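Local coordinates for protein fumarate lyase (Mesorhizobium sp., PDB 3C8T) that is a largely helical member of the fumarate lyase superfamily, built around long helices and assembled from four copies of the chain, at residues M146-P157 with N356-E367; T398-T406 with E416-D424. One frame throughout, in Å; residues are numbered along the deposited sequence.

Contact 1 of 2, residues M146-P157 with N356-E367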
loop_
_atom_site.group_PDB
_atom_site.type_symbol
_atom_site.label_atom_id
_atom_site.label_comp_id
_atom_site.label_asym_id
_atom_site.label_seq_id
_atom_site.Cartn_x
_atom_site.Cartn_y
_atom_site.Cartn_z
ATOM N N MET A 146 14.438 18.959 -28.931
ATOM C CA MET A 146 14.287 17.506 -28.813
ATOM C C MET A 146 12.811 17.154 -29.077
ATOM O O MET A 146 11.951 18.036 -29.067
ATOM C CB MET A 146 14.732 17.006 -27.418
ATOM C CG MET A 146 13.816 17.405 -26.213
ATOM S SD MET A 146 14.509 16.748 -24.653
ATOM C CE MET A 146 14.276 14.968 -24.862
ATOM N N ALA A 147 12.516 15.878 -29.294
ATOM C CA ALA A 147 11.115 15.447 -29.401
ATOM C C ALA A 147 10.429 15.454 -28.010
ATOM O O ALA A 147 10.955 14.864 -27.055
ATOM C CB ALA A 147 11.055 14.071 -30.044
ATOM N N GLY A 148 9.296 16.167 -27.895
ATOM C CA GLY A 148 8.296 15.931 -26.863
ATOM C C GLY A 148 7.681 14.545 -27.031
ATOM O O GLY A 148 7.453 14.105 -28.164
ATOM N N ARG A 149 7.424 13.841 -25.924
ATOM C CA ARG A 149 6.814 12.508 -26.008
ATOM C C ARG A 149 5.539 12.350 -25.159
ATOM O O ARG A 149 5.506 12.703 -23.968
ATOM C CB ARG A 149 7.842 11.421 -25.645
ATOM C CG ARG A 149 9.050 11.387 -26.573
ATOM C CD ARG A 149 10.146 10.521 -26.065
ATOM N NE ARG A 149 11.237 10.386 -27.043
ATOM C CZ ARG A 149 12.434 10.995 -26.955
ATOM N NH1 ARG A 149 12.726 11.799 -25.925
ATOM N NH2 ARG A 149 13.339 10.816 -27.924
ATOM N N THR A 150 4.497 11.825 -25.788
ATOM C CA THR A 150 3.258 11.520 -25.098
ATOM C C THR A 150 3.090 10.032 -25.352
ATOM O O THR A 150 3.315 9.572 -26.476
ATOM C CB THR A 150 2.072 12.343 -25.620
ATOM O OG1 THR A 150 1.836 12.006 -26.983
ATOM C CG2 THR A 150 2.389 13.862 -25.518
ATOM N N HIS A 151 2.801 9.293 -24.281
ATOM C CA HIS A 151 2.859 7.838 -24.272
ATOM C C HIS A 151 4.021 7.246 -25.062
ATOM O O HIS A 151 3.849 6.285 -25.842
ATOM C CB HIS A 151 1.518 7.200 -24.654
ATOM C CG HIS A 151 0.917 7.702 -25.939
ATOM N ND1 HIS A 151 1.300 7.222 -27.182
ATOM C CD2 HIS A 151 -0.114 8.558 -26.166
ATOM C CE1 HIS A 151 0.574 7.811 -28.121
ATOM N NE2 HIS A 151 -0.295 8.621 -27.531
ATOM N N LEU A 152 5.204 7.829 -24.821
ATOM C CA LEU A 152 6.495 7.362 -25.326
ATOM C C LEU A 152 6.698 7.590 -26.829
ATOM O O LEU A 152 7.694 7.138 -27.402
ATOM C CB LEU A 152 6.799 5.902 -24.927
ATOM C CG LEU A 152 6.659 5.542 -23.442
ATOM C CD1 LEU A 152 6.498 4.017 -23.311
ATOM C CD2 LEU A 152 7.889 6.041 -22.630
ATOM N N GLN A 153 5.781 8.342 -27.424
ATOM C CA GLN A 153 5.808 8.578 -28.868
ATOM C C GLN A 153 5.907 10.062 -29.224
ATOM O O GLN A 153 5.442 10.914 -28.472
ATOM C CB GLN A 153 4.567 7.943 -29.515
ATOM C CG GLN A 153 4.697 6.422 -29.583
ATOM C CD GLN A 153 3.407 5.743 -29.916
ATOM O OE1 GLN A 153 2.654 6.207 -30.772
ATOM N NE2 GLN A 153 3.125 4.625 -29.229
ATOM N N HIS A 154 6.503 10.354 -30.382
ATOM C CA HIS A 154 6.812 11.721 -30.745
ATOM C C HIS A 154 5.513 12.530 -30.797
ATOM O O HIS A 154 4.511 12.092 -31.382
ATOM C CB HIS A 154 7.600 11.749 -32.064
ATOM C CG HIS A 154 9.047 11.350 -31.915
ATOM N ND1 HIS A 154 9.998 11.582 -32.892
ATOM C CD2 HIS A 154 9.699 10.717 -30.912
ATOM C CE1 HIS A 154 11.173 11.106 -32.498
ATOM N NE2 HIS A 154 11.009 10.551 -31.310
ATOM N N ALA A 155 5.506 13.670 -30.109
ATOM C CA ALA A 155 4.304 14.515 -30.076
ATOM C C ALA A 155 4.559 15.839 -30.823
ATOM O O ALA A 155 4.188 15.947 -31.993
ATOM C CB ALA A 155 3.832 14.737 -28.626
ATOM N N LEU A 156 5.205 16.813 -30.174
ATOM C CA LEU A 156 5.677 18.022 -30.842
ATOM C C LEU A 156 7.083 18.294 -30.341
ATOM O O LEU A 156 7.514 17.676 -29.356
ATOM C CB LEU A 156 4.786 19.232 -30.535
ATOM C CG LEU A 156 3.339 19.332 -31.048
ATOM C CD1 LEU A 156 2.694 20.591 -30.542
ATOM C CD2 LEU A 156 3.217 19.279 -32.600
ATOM N N PRO A 157 7.820 19.220 -31.000
ATOM C CA PRO A 157 9.110 19.588 -30.431
ATOM C C PRO A 157 9.025 20.236 -29.028
ATOM O O PRO A 157 8.116 21.030 -28.774
ATOM C CB PRO A 157 9.655 20.593 -31.452
ATOM C CG PRO A 157 8.916 20.301 -32.700
ATOM C CD PRO A 157 7.570 19.917 -32.270
ATOM N N ASN A 356 17.045 12.348 -33.172
ATOM C CA ASN A 356 15.766 11.708 -32.865
ATOM C C ASN A 356 14.588 12.621 -33.284
ATOM O O ASN A 356 13.563 12.149 -33.774
ATOM C CB ASN A 356 15.690 11.279 -31.379
ATOM C CG ASN A 356 16.775 10.256 -31.005
ATOM O OD1 ASN A 356 17.221 9.482 -31.845
ATOM N ND2 ASN A 356 17.185 10.245 -29.749
ATOM N N LEU A 357 14.761 13.922 -33.103
ATOM C CA LEU A 357 13.778 14.891 -33.522
ATOM C C LEU A 357 13.512 14.801 -35.043
ATOM O O LEU A 357 12.372 14.917 -35.455
ATOM C CB LEU A 357 14.175 16.319 -33.046
ATOM C CG LEU A 357 13.231 17.510 -33.317
ATOM C CD1 LEU A 357 11.849 17.372 -32.717
ATOM C CD2 LEU A 357 13.898 18.874 -32.919
ATOM N N ASP A 358 14.554 14.561 -35.851
ATOM C CA ASP A 358 14.392 14.363 -37.296
ATOM C C ASP A 358 13.857 12.982 -37.704
ATOM O O ASP A 358 13.555 12.770 -38.885
ATOM C CB ASP A 358 15.699 14.659 -38.053
ATOM C CG ASP A 358 16.088 16.159 -38.023
ATOM O OD1 ASP A 358 15.177 17.037 -37.916
ATOM O OD2 ASP A 358 17.317 16.461 -38.110
ATOM N N HIS A 359 13.692 12.068 -36.740
ATOM C CA HIS A 359 13.294 10.678 -37.021
ATOM C C HIS A 359 12.041 10.635 -37.922
ATOM O O HIS A 359 12.016 9.896 -38.919
ATOM C CB HIS A 359 13.090 9.854 -35.720
ATOM C CG HIS A 359 12.563 8.465 -35.957
ATOM N ND1 HIS A 359 11.233 8.207 -36.230
ATOM C CD2 HIS A 359 13.198 7.266 -36.022
ATOM C CE1 HIS A 359 11.073 6.912 -36.450
ATOM N NE2 HIS A 359 12.247 6.316 -36.321
ATOM N N SER A 360 11.029 11.432 -37.574
ATOM C CA SER A 360 9.748 11.448 -38.301
ATOM C C SER A 360 9.766 12.301 -39.595
ATOM O O SER A 360 8.780 12.357 -40.310
ATOM C CB SER A 360 8.616 11.916 -37.380
ATOM O OG SER A 360 8.810 13.280 -36.990
ATOM N N ARG A 361 10.888 12.946 -39.891
ATOM C CA ARG A 361 11.061 13.697 -41.133
ATOM C C ARG A 361 9.939 14.707 -41.362
ATOM O O ARG A 361 9.379 14.797 -42.472
ATOM C CB ARG A 361 11.238 12.748 -42.325
ATOM C CG ARG A 361 12.336 11.689 -42.070
ATOM C CD ARG A 361 12.738 10.925 -43.341
ATOM N NE ARG A 361 13.182 11.817 -44.422
ATOM C CZ ARG A 361 13.304 11.423 -45.693
ATOM N NH1 ARG A 361 13.020 10.154 -46.014
ATOM N NH2 ARG A 361 13.697 12.284 -46.635
ATOM N N GLY A 362 9.623 15.447 -40.294
ATOM C CA GLY A 362 8.689 16.552 -40.348
ATOM C C GLY A 362 7.302 16.182 -39.875
ATOM O O GLY A 362 6.491 17.044 -39.592
ATOM N N LEU A 363 7.015 14.894 -39.767
ATOM C CA LEU A 363 5.696 14.461 -39.300
ATOM C C LEU A 363 5.376 15.063 -37.927
ATOM O O LEU A 363 4.264 15.486 -37.679
ATOM C CB LEU A 363 5.595 12.933 -39.305
ATOM C CG LEU A 363 5.472 12.389 -40.747
ATOM C CD1 LEU A 363 6.131 11.011 -40.918
ATOM C CD2 LEU A 363 4.026 12.322 -41.178
ATOM N N ILE A 364 6.394 15.161 -37.072
ATOM C CA ILE A 364 6.249 15.717 -35.720
ATOM C C ILE A 364 5.744 17.172 -35.689
ATOM O O ILE A 364 5.331 17.648 -34.634
ATOM C CB ILE A 364 7.595 15.568 -34.901
ATOM C CG1 ILE A 364 7.357 15.653 -33.376
ATOM C CG2 ILE A 364 8.669 16.562 -35.412
ATOM C CD1 ILE A 364 8.611 15.490 -32.574
ATOM N N VAL A 365 5.816 17.867 -36.830
ATOM C CA VAL A 365 5.322 19.248 -36.987
ATOM C C VAL A 365 4.213 19.379 -38.086
ATOM O O VAL A 365 3.921 20.474 -38.600
ATOM C CB VAL A 365 6.469 20.312 -37.142
ATOM C CG1 VAL A 365 7.264 20.429 -35.823
ATOM C CG2 VAL A 365 7.422 20.013 -38.339
ATOM N N ALA A 366 3.539 18.269 -38.395
ATOM C CA ALA A 366 2.301 18.329 -39.188
ATOM C C ALA A 366 1.381 19.460 -38.695
ATOM O O ALA A 366 0.855 20.234 -39.507
ATOM C CB ALA A 366 1.581 17.003 -39.141
ATOM N N GLU A 367 1.197 19.556 -37.366
ATOM C CA GLU A 367 0.379 20.627 -36.756
ATOM C C GLU A 367 0.738 22.050 -37.243
ATOM O O GLU A 367 -0.155 22.872 -37.462
ATOM C CB GLU A 367 0.479 20.597 -35.220
ATOM C CG GLU A 367 -0.650 21.411 -34.551
ATOM C CD GLU A 367 -0.406 21.708 -33.054
ATOM O OE1 GLU A 367 -1.143 21.126 -32.200
ATOM O OE2 GLU A 367 0.504 22.531 -32.736
#
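Ile364 sets its CG1 anti to the backbone N (chi1 -159°) and stays extended to CD1, which carries the methyl over to Ala147 CB at 3.8 Å and His154 CB at 3.9 Å. His154 has its CG anti to the carbonyl carbon (chi1 -76°), and its imidazole carries Ala147 CB over the centre of one face. His154 CE1 lies 2.9 Å from Asn356 O, near the ring plane, a spacing so short that its detail is doubtful. NE2 is bonded instead to Glu259 of the third subunit, which also pairs with Arg149. Beyond the beta-hairpin, Pro157 packs CG against Val365 CG1 at 3.5 Å, the two side chains crossing at about a right angle, while Leu357 CD1 covers Met146 O at 3.7 Å. Leu156 spreads its methyls between Ile364 O and Glu367: CD2 touches Ile364 O at 3.4 Å and CD1 reaches the Glu367 carboxylate, whose OE2 is held by Tyr428. The carbonyl oxygens of Ala155 and Ile364 approach to 3.3 Å, two acceptors with no proton to share. Ile364 N is satisfied within its own loop by Ser360 OG. The hairpin is thus joined to the loop between helices 350-357 and 366-377 by apolar fit rather than polar bonding, while Arg149 and His154 of the hairpin carry polar bonds to a neighbouring subunit, Arg149 also pairing with Glu262 of its own chain.

Contact 2 of 2, residues T398-T406 with E416-D424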
loop_
_atom_site.group_PDB
_atom_site.type_symbol
_atom_site.label_atom_id
_atom_site.label_comp_id
_atom_site.label_asym_id
_atom_site.label_seq_id
_atom_site.Cartn_x
_atom_site.Cartn_y
_atom_site.Cartn_z
ATOM N N THR A 398 8.794 8.256 -47.038
ATOM C CA THR A 398 9.492 9.518 -47.348
ATOM C C THR A 398 9.126 10.647 -46.339
ATOM O O THR A 398 8.244 10.459 -45.474
ATOM C CB THR A 398 9.223 9.948 -48.805
ATOM O OG1 THR A 398 10.054 11.072 -49.149
ATOM C CG2 THR A 398 7.742 10.286 -49.028
ATOM N N GLY A 399 9.793 11.800 -46.443
ATOM C CA GLY A 399 9.497 12.954 -45.577
ATOM C C GLY A 399 8.195 13.695 -45.890
ATOM O O GLY A 399 7.689 13.690 -47.024
ATOM N N LEU A 400 7.640 14.347 -44.877
ATOM C CA LEU A 400 6.420 15.104 -45.084
ATOM C C LEU A 400 6.544 16.223 -46.136
ATOM O O LEU A 400 5.605 16.414 -46.926
ATOM C CB LEU A 400 5.853 15.628 -43.759
ATOM C CG LEU A 400 4.532 16.423 -43.836
ATOM C CD1 LEU A 400 3.336 15.595 -44.345
ATOM C CD2 LEU A 400 4.215 17.113 -42.527
ATOM N N PHE A 401 7.667 16.952 -46.150
ATOM C CA PHE A 401 7.867 18.035 -47.152
ATOM C C PHE A 401 7.778 17.496 -48.594
ATOM O O PHE A 401 7.103 18.104 -49.447
ATOM C CB PHE A 401 9.193 18.815 -46.991
ATOM C CG PHE A 401 9.525 19.686 -48.204
ATOM C CD1 PHE A 401 8.810 20.856 -48.455
ATOM C CD2 PHE A 401 10.519 19.300 -49.123
ATOM C CE1 PHE A 401 9.064 21.645 -49.588
ATOM C CE2 PHE A 401 10.794 20.081 -50.261
ATOM C CZ PHE A 401 10.068 21.253 -50.489
ATOM N N GLU A 402 8.459 16.367 -48.837
ATOM C CA GLU A 402 8.449 15.742 -50.154
ATOM C C GLU A 402 7.051 15.256 -50.591
ATOM O O GLU A 402 6.784 15.165 -51.771
ATOM C CB GLU A 402 9.476 14.610 -50.279
ATOM C CG GLU A 402 10.983 14.942 -49.974
ATOM C CD GLU A 402 11.634 16.085 -50.804
ATOM O OE1 GLU A 402 12.753 16.525 -50.400
ATOM O OE2 GLU A 402 11.077 16.531 -51.847
ATOM N N VAL A 403 6.159 14.962 -49.651
ATOM C CA VAL A 403 4.776 14.627 -50.022
ATOM C C VAL A 403 3.991 15.912 -50.273
ATOM O O VAL A 403 3.371 16.071 -51.343
ATOM C CB VAL A 403 4.080 13.748 -48.961
ATOM C CG1 VAL A 403 2.627 13.476 -49.328
ATOM C CG2 VAL A 403 4.815 12.406 -48.795
ATOM N N LEU A 404 4.064 16.857 -49.331
ATOM C CA LEU A 404 3.228 18.080 -49.375
ATOM C C LEU A 404 3.474 18.990 -50.574
ATOM O O LEU A 404 2.552 19.641 -51.077
ATOM C CB LEU A 404 3.352 18.902 -48.074
ATOM C CG LEU A 404 2.831 18.273 -46.778
ATOM C CD1 LEU A 404 3.075 19.238 -45.618
ATOM C CD2 LEU A 404 1.354 17.838 -46.869
ATOM N N ARG A 405 4.726 19.024 -51.007
ATOM C CA ARG A 405 5.172 19.830 -52.136
ATOM C C ARG A 405 4.491 19.441 -53.455
ATOM O O ARG A 405 4.424 20.258 -54.372
ATOM C CB ARG A 405 6.698 19.686 -52.298
ATOM C CG ARG A 405 7.113 18.510 -53.196
ATOM C CD ARG A 405 8.616 18.366 -53.328
ATOM N NE ARG A 405 9.277 19.517 -53.941
ATOM C CZ ARG A 405 10.598 19.624 -54.092
ATOM N NH1 ARG A 405 11.410 18.641 -53.687
ATOM N NH2 ARG A 405 11.112 20.719 -54.658
ATOM N N THR A 406 4.018 18.198 -53.563
ATOM C CA THR A 406 3.395 17.707 -54.794
ATOM C C THR A 406 1.871 17.871 -54.724
ATOM O O THR A 406 1.177 17.469 -55.660
ATOM C CB THR A 406 3.693 16.194 -55.072
ATOM O OG1 THR A 406 3.021 15.358 -54.123
ATOM C CG2 THR A 406 5.183 15.883 -55.063
ATOM N N GLU A 416 6.534 26.565 -51.557
ATOM C CA GLU A 416 7.508 25.554 -51.177
ATOM C C GLU A 416 8.501 25.997 -50.107
ATOM O O GLU A 416 8.907 25.182 -49.272
ATOM C CB GLU A 416 8.293 25.090 -52.395
ATOM C CG GLU A 416 7.820 23.765 -52.940
ATOM C CD GLU A 416 8.865 23.094 -53.829
ATOM O OE1 GLU A 416 10.049 23.476 -53.781
ATOM O OE2 GLU A 416 8.496 22.163 -54.579
ATOM N N GLU A 417 8.910 27.266 -50.147
ATOM C CA GLU A 417 9.851 27.783 -49.154
ATOM C C GLU A 417 9.170 27.700 -47.766
ATOM O O GLU A 417 9.703 27.101 -46.844
ATOM C CB GLU A 417 10.259 29.220 -49.497
ATOM C CG GLU A 417 11.535 29.700 -48.749
ATOM C CD GLU A 417 12.832 28.975 -49.218
ATOM O OE1 GLU A 417 13.850 29.028 -48.483
ATOM O OE2 GLU A 417 12.835 28.357 -50.317
ATOM N N ALA A 418 7.984 28.291 -47.645
ATOM C CA ALA A 418 7.181 28.168 -46.417
ATOM C C ALA A 418 7.009 26.687 -45.958
ATOM O O ALA A 418 7.121 26.407 -44.769
ATOM C CB ALA A 418 5.810 28.833 -46.601
ATOM N N LEU A 419 6.769 25.762 -46.903
ATOM C CA LEU A 419 6.648 24.329 -46.572
ATOM C C LEU A 419 7.920 23.731 -45.959
ATOM O O LEU A 419 7.834 22.984 -44.966
ATOM C CB LEU A 419 6.195 23.490 -47.791
ATOM C CG LEU A 419 4.693 23.538 -48.094
ATOM C CD1 LEU A 419 4.365 22.734 -49.353
ATOM C CD2 LEU A 419 3.869 23.034 -46.855
ATOM N N ARG A 420 9.074 24.055 -46.554
ATOM C CA ARG A 420 10.385 23.747 -45.975
ATOM C C ARG A 420 10.545 24.276 -44.541
ATOM O O ARG A 420 10.972 23.538 -43.664
ATOM C CB ARG A 420 11.522 24.315 -46.838
ATOM C CG ARG A 420 11.653 23.630 -48.113
ATOM C CD ARG A 420 12.824 24.163 -48.866
ATOM N NE ARG A 420 12.893 23.514 -50.168
ATOM C CZ ARG A 420 13.400 22.303 -50.374
ATOM N NH1 ARG A 420 13.904 21.581 -49.366
ATOM N NH2 ARG A 420 13.407 21.819 -51.605
ATOM N N ASP A 421 10.201 25.545 -44.321
ATOM C CA ASP A 421 10.253 26.161 -42.978
ATOM C C ASP A 421 9.307 25.453 -41.949
ATOM O O ASP A 421 9.704 25.130 -40.827
ATOM C CB ASP A 421 9.928 27.662 -43.088
ATOM C CG ASP A 421 11.041 28.463 -43.815
ATOM O OD1 ASP A 421 12.169 27.911 -43.962
ATOM O OD2 ASP A 421 10.782 29.638 -44.227
ATOM N N LEU A 422 8.075 25.202 -42.364
ATOM C CA LEU A 422 7.036 24.624 -41.498
ATOM C C LEU A 422 7.278 23.154 -41.143
ATOM O O LEU A 422 6.837 22.695 -40.096
ATOM C CB LEU A 422 5.650 24.776 -42.138
ATOM C CG LEU A 422 5.155 26.221 -42.273
ATOM C CD1 LEU A 422 4.037 26.316 -43.311
ATOM C CD2 LEU A 422 4.716 26.774 -40.922
ATOM N N THR A 423 7.969 22.438 -42.025
ATOM C CA THR A 423 8.325 21.058 -41.787
ATOM C C THR A 423 9.649 20.870 -41.069
ATOM O O THR A 423 10.019 19.738 -40.796
ATOM C CB THR A 423 8.242 20.180 -43.081
ATOM O OG1 THR A 423 9.070 20.730 -44.117
ATOM C CG2 THR A 423 6.803 20.098 -43.558
ATOM N N ASP A 424 10.358 21.960 -40.758
ATOM C CA ASP A 424 11.560 21.907 -39.887
ATOM C C ASP A 424 11.152 22.021 -38.423
ATOM O O ASP A 424 10.706 23.082 -37.971
ATOM C CB ASP A 424 12.544 23.042 -40.197
ATOM C CG ASP A 424 13.872 22.930 -39.398
ATOM O OD1 ASP A 424 13.972 22.187 -38.380
ATOM O OD2 ASP A 424 14.835 23.621 -39.801
#
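Phe401, Leu404 and Arg405 of the short helix 400-404 meet Glu416, Leu419, Arg420 and Thr423 of helix 416-422 in a near-antiparallel helix pair of the C-terminal region. The axes run 9.7 Å apart at 154°, and helix 408-414 makes the connection between them. Phe401 is the wedge. Arg420 CG forms a CH-pi contact over one face, 3.9 Å from the ring centroid, and the guanidinium continues over the same face near CE2 and CZ, its plane 42° from the ring's. Arg405 CB backs the opposite face, and Leu419 CB sits at the edge. On the inner side Leu404 CD1 touches Leu419 CD2 at 4.1 Å, continuing toward Val369 of helix 366-377. Thr423 OG1 returns to Leu419 O at 2.7 Å, a bond within its own helix end that leaves the Thr423 methyl to Leu400. At the surface, Arg405 places CG between the backbone N and the carbonyl carbon (chi1 89°) and bends at chi3 to grip Glu416 side-on. Arg405 NE meets Glu416 OE2 at 2.8 Å from above the carboxylate plane, and NH2 meets the same oxygen at 3.0 Å. Arg405 NH1 donates to the syn lone pair of Glu402 OE2 at 2.8 Å. Arg405 NH2 and Arg420 NH2 come to 4.0 Å, like charges whose repulsion the two carboxylates probably ease, and this salt-bridge network closes the outer rim of an apolar seam.

In the fold
After the helices up to 104-140 the chain forms the hairpin of 146-157, then runs through the long helices 160-185, 229-255, 284-306 and 315-344 before 356-367 returns to it, so contact 1 closes a loop of 198 residues. Helices 366-377 and 379-395 follow, and contact 2 then closes a short loop of nine residues around helix 408-414. The two loops lie in series, neither enclosing the other, with centres about 16 Å apart. They touch directly: Arg361 O probably accepts a hydrogen bond from Leu400 N, and Val365 packs on the carbonyls of Leu422 and Thr423. The C-terminal helices are thereby joined to the hairpin at the end of the long helices.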